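Local coordinates for hypothetical protein SMU.776 (Streptococcus mutans, PDB 2B78) that probably transfers a methyl group from S-adenosyl-L-methionine, perhaps to RNA, its true substrate being unknown, at residues 97-102 / 110-115; 120-125 / 150-155. All coordinates share one frame; numbering follows the deposited sequence.

Contact 1. Residues 97-102 / 110-115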
loop_
_atom_site.group_PDB
_atom_site.type_symbol
_atom_site.label_atom_id
_atom_site.label_comp_id
_atom_site.label_asym_id
_atom_site.label_seq_id
_atom_site.Cartn_x
_atom_site.Cartn_y
_atom_site.Cartn_z
ATOM N N TYR A 97 -4.526 -11.153 -0.250
ATOM C CA TYR A 97 -3.123 -10.756 -0.267
ATOM C C TYR A 97 -2.741 -10.356 -1.683
ATOM O O TYR A 97 -3.521 -10.552 -2.617
ATOM C CB TYR A 97 -2.234 -11.900 0.237
ATOM C CG TYR A 97 -2.356 -13.193 -0.549
ATOM C CD1 TYR A 97 -1.465 -13.493 -1.579
ATOM C CD2 TYR A 97 -3.372 -14.113 -0.268
ATOM C CE1 TYR A 97 -1.583 -14.676 -2.307
ATOM C CE2 TYR A 97 -3.499 -15.298 -0.997
ATOM C CZ TYR A 97 -2.602 -15.570 -2.011
ATOM O OH TYR A 97 -2.731 -16.732 -2.742
ATOM N N ARG A 98 -1.552 -9.793 -1.860
ATOM C CA ARG A 98 -1.143 -9.359 -3.195
ATOM C C ARG A 98 -0.480 -10.448 -4.042
ATOM O O ARG A 98 0.450 -11.116 -3.591
ATOM C CB ARG A 98 -0.222 -8.142 -3.095
ATOM C CG ARG A 98 0.346 -7.685 -4.439
ATOM C CD ARG A 98 0.618 -6.191 -4.457
ATOM N NE ARG A 98 -0.623 -5.426 -4.386
ATOM C CZ ARG A 98 -0.698 -4.104 -4.496
ATOM N NH1 ARG A 98 0.398 -3.383 -4.685
ATOM N NH2 ARG A 98 -1.878 -3.505 -4.413
ATOM N N LEU A 99 -0.956 -10.600 -5.278
ATOM C CA LEU A 99 -0.425 -11.603 -6.209
ATOM C C LEU A 99 0.704 -11.085 -7.101
ATOM O O LEU A 99 1.587 -11.851 -7.508
ATOM C CB LEU A 99 -1.558 -12.135 -7.100
ATOM C CG LEU A 99 -2.742 -12.835 -6.425
ATOM C CD1 LEU A 99 -3.752 -13.275 -7.491
ATOM C CD2 LEU A 99 -2.258 -14.050 -5.630
ATOM N N PHE A 100 0.686 -9.788 -7.401
ATOM C CA PHE A 100 1.693 -9.192 -8.281
ATOM C C PHE A 100 1.906 -7.747 -7.861
ATOM O O PHE A 100 0.943 -7.000 -7.693
ATOM C CB PHE A 100 1.195 -9.245 -9.730
ATOM C CG PHE A 100 2.291 -9.158 -10.757
ATOM C CD1 PHE A 100 2.947 -10.304 -11.192
ATOM C CD2 PHE A 100 2.675 -7.925 -11.283
ATOM C CE1 PHE A 100 3.969 -10.227 -12.139
ATOM C CE2 PHE A 100 3.695 -7.839 -12.224
ATOM C CZ PHE A 100 4.343 -8.993 -12.652
ATOM N N ASN A 101 3.162 -7.343 -7.692
ATOM C CA ASN A 101 3.444 -5.978 -7.257
ATOM C C ASN A 101 4.476 -5.242 -8.088
ATOM O O ASN A 101 5.638 -5.127 -7.698
ATOM C CB ASN A 101 3.882 -5.983 -5.790
ATOM C CG ASN A 101 3.922 -4.588 -5.186
ATOM O OD1 ASN A 101 2.995 -3.781 -5.363
ATOM N ND2 ASN A 101 4.992 -4.301 -4.448
ATOM N N GLN A 102 4.041 -4.743 -9.238
ATOM C CA GLN A 102 4.897 -3.976 -10.135
ATOM C C GLN A 102 6.325 -4.509 -10.350
ATOM O O GLN A 102 6.499 -5.655 -10.759
ATOM C CB GLN A 102 4.926 -2.528 -9.657
ATOM C CG GLN A 102 3.531 -1.919 -9.549
ATOM C CD GLN A 102 3.546 -0.408 -9.669
ATOM O OE1 GLN A 102 3.966 0.133 -10.681
ATOM N NE2 GLN A 102 3.085 0.277 -8.634
ATOM N N VAL A 110 1.736 -2.538 -12.994
ATOM C CA VAL A 110 0.621 -3.434 -12.704
ATOM C C VAL A 110 0.686 -4.109 -11.345
ATOM O O VAL A 110 1.744 -4.594 -10.937
ATOM C CB VAL A 110 0.546 -4.564 -13.761
ATOM C CG1 VAL A 110 -0.612 -5.502 -13.442
ATOM C CG2 VAL A 110 0.404 -3.975 -15.160
ATOM N N THR A 111 -0.445 -4.130 -10.637
ATOM C CA THR A 111 -0.536 -4.835 -9.364
ATOM C C THR A 111 -1.805 -5.671 -9.477
ATOM O O THR A 111 -2.742 -5.309 -10.200
ATOM C CB THR A 111 -0.645 -3.900 -8.104
ATOM O OG1 THR A 111 -1.901 -3.214 -8.104
ATOM C CG2 THR A 111 0.485 -2.882 -8.086
ATOM N N ILE A 112 -1.824 -6.805 -8.790
ATOM C CA ILE A 112 -2.985 -7.680 -8.809
ATOM C C ILE A 112 -3.156 -8.221 -7.401
ATOM O O ILE A 112 -2.221 -8.772 -6.809
ATOM C CB ILE A 112 -2.798 -8.875 -9.756
ATOM C CG1 ILE A 112 -2.423 -8.387 -11.158
ATOM C CG2 ILE A 112 -4.087 -9.711 -9.783
ATOM C CD1 ILE A 112 -2.071 -9.502 -12.122
ATOM N N ASP A 113 -4.350 -8.052 -6.856
ATOM C CA ASP A 113 -4.620 -8.543 -5.516
ATOM C C ASP A 113 -5.697 -9.609 -5.571
ATOM O O ASP A 113 -6.524 -9.631 -6.483
ATOM C CB ASP A 113 -5.104 -7.406 -4.607
ATOM C CG ASP A 113 -4.061 -6.323 -4.413
ATOM O OD1 ASP A 113 -2.927 -6.659 -4.014
ATOM O OD2 ASP A 113 -4.379 -5.133 -4.643
ATOM N N CYS A 114 -5.675 -10.517 -4.608
ATOM C CA CYS A 114 -6.715 -11.509 -4.563
ATOM C C CYS A 114 -7.483 -11.221 -3.285
ATOM O O CYS A 114 -6.890 -10.962 -2.225
ATOM C CB CYS A 114 -6.136 -12.924 -4.572
ATOM S SG CYS A 114 -5.451 -13.496 -3.024
ATOM N N TYR A 115 -8.804 -11.212 -3.408
ATOM C CA TYR A 115 -9.702 -10.968 -2.294
ATOM C C TYR A 115 -10.669 -12.134 -2.256
ATOM O O TYR A 115 -11.739 -12.076 -2.854
ATOM C CB TYR A 115 -10.477 -9.667 -2.514
ATOM C CG TYR A 115 -9.727 -8.403 -2.152
ATOM C CD1 TYR A 115 -9.848 -7.840 -0.876
ATOM C CD2 TYR A 115 -8.911 -7.757 -3.082
ATOM C CE1 TYR A 115 -9.176 -6.650 -0.539
ATOM C CE2 TYR A 115 -8.233 -6.576 -2.751
ATOM C CZ TYR A 115 -8.378 -6.031 -1.481
ATOM O OH TYR A 115 -7.750 -4.842 -1.172
#
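Y97 and C114 open this contact as an antiparallel hydrogen-bonded pair, with C114 N giving a nearly straight bond to Y97 O at 2.9 Å. The two runs form a beta hairpin broken by a classic beta bulge: L99 and F100 both face I112, whose O accepts from both L99 N and F100 N. Beyond it, I112 N bonds to F100 O and Q102 N to V110 O.

R98 and D113, a non-hydrogen-bonded pair just before the bulge, put their side chains on one face of the sheet, where they cross obliquely. R98 starts with CG anti to its backbone N (chi1 175°) and bends at chi3. Its guanidinium takes the carboxylate side-on: NE reaches D113 OD1 at 2.6 Å, NH2 reaches D113 OD2 at 3.0 Å, their planes 24° apart. T111 CB sits over one guanidinium face, while R98 NH1 turns back to N101 OD1 at 2.7 Å, so three bonds fix the rotation of this buried group.

On the other face, F100 CB packs on I112 CG1, and F78 meets the F100 ring edge-to-face. L99 CD1 lies 3.8 Å from C114 CB, and C114 SG stands over the Y97 ring, 3.3 Å from CE2.

Contact 2. Residues 120-125 / 150-155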
loop_
_atom_site.group_PDB
_atom_site.type_symbol
_atom_site.label_atom_id
_atom_site.label_comp_id
_atom_site.label_asym_id
_atom_site.label_seq_id
_atom_site.Cartn_x
_atom_site.Cartn_y
_atom_site.Cartn_z
ATOM N N LEU A 120 -8.334 -8.459 -8.151
ATOM C CA LEU A 120 -8.407 -7.038 -8.447
ATOM C C LEU A 120 -7.138 -6.561 -9.148
ATOM O O LEU A 120 -6.052 -6.576 -8.570
ATOM C CB LEU A 120 -8.619 -6.239 -7.155
ATOM C CG LEU A 120 -8.749 -4.722 -7.346
ATOM C CD1 LEU A 120 -10.041 -4.410 -8.105
ATOM C CD2 LEU A 120 -8.742 -4.028 -5.991
ATOM N N PHE A 121 -7.298 -6.148 -10.403
ATOM C CA PHE A 121 -6.213 -5.638 -11.229
ATOM C C PHE A 121 -6.162 -4.131 -11.052
ATOM O O PHE A 121 -7.209 -3.478 -10.955
ATOM C CB PHE A 121 -6.495 -5.910 -12.711
ATOM C CG PHE A 121 -6.271 -7.328 -13.140
ATOM C CD1 PHE A 121 -5.110 -7.688 -13.810
ATOM C CD2 PHE A 121 -7.232 -8.306 -12.896
ATOM C CE1 PHE A 121 -4.910 -8.999 -14.231
ATOM C CE2 PHE A 121 -7.035 -9.621 -13.316
ATOM C CZ PHE A 121 -5.876 -9.965 -13.982
ATOM N N SER A 122 -4.956 -3.575 -11.027
ATOM C CA SER A 122 -4.792 -2.136 -10.917
ATOM C C SER A 122 -3.815 -1.685 -11.987
ATOM O O SER A 122 -2.691 -2.199 -12.087
ATOM C CB SER A 122 -4.291 -1.737 -9.528
ATOM O OG SER A 122 -5.304 -1.948 -8.558
ATOM N N TRP A 123 -4.261 -0.739 -12.805
ATOM C CA TRP A 123 -3.440 -0.203 -13.889
ATOM C C TRP A 123 -2.912 1.184 -13.501
ATOM O O TRP A 123 -3.692 2.124 -13.317
ATOM C CB TRP A 123 -4.279 -0.103 -15.168
ATOM C CG TRP A 123 -5.084 -1.338 -15.466
ATOM C CD1 TRP A 123 -6.444 -1.454 -15.429
ATOM C CD2 TRP A 123 -4.580 -2.640 -15.803
ATOM N NE1 TRP A 123 -6.819 -2.745 -15.719
ATOM C CE2 TRP A 123 -5.696 -3.492 -15.956
ATOM C CE3 TRP A 123 -3.295 -3.165 -15.995
ATOM C CZ2 TRP A 123 -5.566 -4.848 -16.283
ATOM C CZ3 TRP A 123 -3.166 -4.512 -16.320
ATOM C CH2 TRP A 123 -4.297 -5.337 -16.465
ATOM N N TYR A 124 -1.588 1.314 -13.409
ATOM C CA TYR A 124 -0.963 2.572 -13.009
ATOM C C TYR A 124 -0.566 3.528 -14.130
ATOM O O TYR A 124 -0.125 4.647 -13.861
ATOM C CB TYR A 124 0.261 2.290 -12.126
ATOM C CG TYR A 124 -0.094 1.702 -10.783
ATOM C CD1 TYR A 124 -0.671 0.439 -10.688
ATOM C CD2 TYR A 124 0.137 2.412 -9.604
ATOM C CE1 TYR A 124 -1.012 -0.108 -9.454
ATOM C CE2 TYR A 124 -0.202 1.871 -8.357
ATOM C CZ TYR A 124 -0.775 0.610 -8.297
ATOM O OH TYR A 124 -1.112 0.059 -7.083
ATOM N N ASN A 125 -0.707 3.101 -15.381
ATOM C CA ASN A 125 -0.372 3.977 -16.494
ATOM C C ASN A 125 -1.164 3.604 -17.748
ATOM O O ASN A 125 -1.667 2.485 -17.866
ATOM C CB ASN A 125 1.144 3.967 -16.757
ATOM C CG ASN A 125 1.669 2.610 -17.181
ATOM O OD1 ASN A 125 1.371 2.130 -18.276
ATOM N ND2 ASN A 125 2.473 1.985 -16.315
ATOM N N TYR A 150 -12.075 -7.650 -11.063
ATOM C CA TYR A 150 -12.381 -6.232 -11.147
ATOM C C TYR A 150 -11.080 -5.504 -11.435
ATOM O O TYR A 150 -9.999 -6.078 -11.288
ATOM C CB TYR A 150 -12.961 -5.739 -9.828
ATOM C CG TYR A 150 -14.362 -6.218 -9.604
ATOM C CD1 TYR A 150 -15.457 -5.426 -9.969
ATOM C CD2 TYR A 150 -14.603 -7.483 -9.077
ATOM C CE1 TYR A 150 -16.762 -5.893 -9.812
ATOM C CE2 TYR A 150 -15.899 -7.959 -8.919
ATOM C CZ TYR A 150 -16.971 -7.159 -9.289
ATOM O OH TYR A 150 -18.254 -7.638 -9.142
ATOM N N GLU A 151 -11.184 -4.248 -11.845
ATOM C CA GLU A 151 -10.000 -3.462 -12.150
ATOM C C GLU A 151 -10.120 -2.020 -11.670
ATOM O O GLU A 151 -11.213 -1.457 -11.654
ATOM C CB GLU A 151 -9.740 -3.469 -13.661
ATOM C CG GLU A 151 -10.767 -2.676 -14.477
ATOM C CD GLU A 151 -10.537 -2.783 -15.973
ATOM O OE1 GLU A 151 -9.380 -2.999 -16.386
ATOM O OE2 GLU A 151 -11.514 -2.638 -16.744
ATOM N N LYS A 152 -8.989 -1.437 -11.276
ATOM C CA LYS A 152 -8.940 -0.040 -10.844
ATOM C C LYS A 152 -8.050 0.711 -11.830
ATOM O O LYS A 152 -6.999 0.206 -12.219
ATOM C CB LYS A 152 -8.314 0.097 -9.444
ATOM C CG LYS A 152 -9.025 -0.637 -8.317
ATOM C CD LYS A 152 -10.459 -0.168 -8.154
ATOM C CE LYS A 152 -11.104 -0.803 -6.933
ATOM N NZ LYS A 152 -12.547 -0.452 -6.813
ATOM N N ILE A 153 -8.481 1.902 -12.244
ATOM C CA ILE A 153 -7.696 2.746 -13.138
ATOM C C ILE A 153 -6.990 3.739 -12.216
ATOM O O ILE A 153 -7.640 4.571 -11.579
ATOM C CB ILE A 153 -8.591 3.521 -14.123
ATOM C CG1 ILE A 153 -9.364 2.544 -15.000
ATOM C CG2 ILE A 153 -7.753 4.443 -14.988
ATOM C CD1 ILE A 153 -8.511 1.467 -15.605
ATOM N N ARG A 154 -5.666 3.647 -12.148
ATOM C CA ARG A 154 -4.876 4.505 -11.267
ATOM C C ARG A 154 -4.062 5.572 -11.992
ATOM O O ARG A 154 -2.932 5.863 -11.603
ATOM C CB ARG A 154 -3.933 3.638 -10.437
ATOM C CG ARG A 154 -4.625 2.487 -9.740
ATOM C CD ARG A 154 -5.061 2.887 -8.360
ATOM N NE ARG A 154 -3.909 3.355 -7.595
ATOM C CZ ARG A 154 -3.864 3.408 -6.269
ATOM N NH1 ARG A 154 -4.912 3.016 -5.556
ATOM N NH2 ARG A 154 -2.771 3.851 -5.660
ATOM N N PHE A 155 -4.632 6.149 -13.043
ATOM C CA PHE A 155 -3.940 7.188 -13.797
ATOM C C PHE A 155 -4.922 8.195 -14.384
ATOM O O PHE A 155 -4.565 8.976 -15.279
ATOM C CB PHE A 155 -3.106 6.574 -14.924
ATOM C CG PHE A 155 -3.914 5.783 -15.914
ATOM C CD1 PHE A 155 -4.119 4.419 -15.736
ATOM C CD2 PHE A 155 -4.469 6.403 -17.030
ATOM C CE1 PHE A 155 -4.864 3.681 -16.657
ATOM C CE2 PHE A 155 -5.215 5.675 -17.954
ATOM C CZ PHE A 155 -5.411 4.309 -17.766
#
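W123 reaches across to E151, K152, I153 and F155, beginning at CB, which lies 4.0 Å from K152 O and close to F155 CE1. At the indole edge CD1 meets I153 CD1 at 3.6 Å, and NE1 donates to E151 OE1 at 2.7 Å. The carboxylate is turned 75° to the ring, and OE1 accepts on its anti lone pair. R132 forms a salt bridge with the same oxygen. F121 CB lies over one face of the indole, 3.8 Å from CZ2 on the benzene ring, and at the far rim CZ3 is 3.8 Å from V110 CG2; V128 and I135 also touch this side chain.

Strands 120-123 and 150-153 are parallel neighbours, joined by a right-handed beta-alpha-beta crossover through helices 126-130 and 132-142. Bonds alternate from F121 N to Y150 O, K152 N to F121 O and W123 N to K152 O, with R154 N to W123 O beyond the strand end.

On the sheet face away from the indole, L120 CD1 touches Y150 CB at 3.6 Å and K152 CG at 3.9 Å, while K152 NZ bonds to G190 O. Past the strands, the F155 ring lies with one face over N125 C and I153 CG2 against the opposite face.

Contacts 1 and 2 lie in one mixed five-stranded sheet, their centres about 11 Å apart, and meet where strand 110-115 turns back into strand 118-123. Probable hydrogen bonds join these neighbours: S122 N to T111 O at 2.9 Å and L120 N to D113 O at 2.7 Å. Side chains meet across the seam on both faces, I112 CD1 packing on F121 CE1 at 3.6 Å and T111 CG2 on Y124 CE1. F139 of helix 132-142 touches L99 and I112 of contact 1 and F121 of contact 2. Contact 1 lies away from the S-adenosyl-L-homocysteine site, whose ligand is absent from this model; in contact 2, the K152 side chain is about 9 Å from that of R246, which binds that ligand.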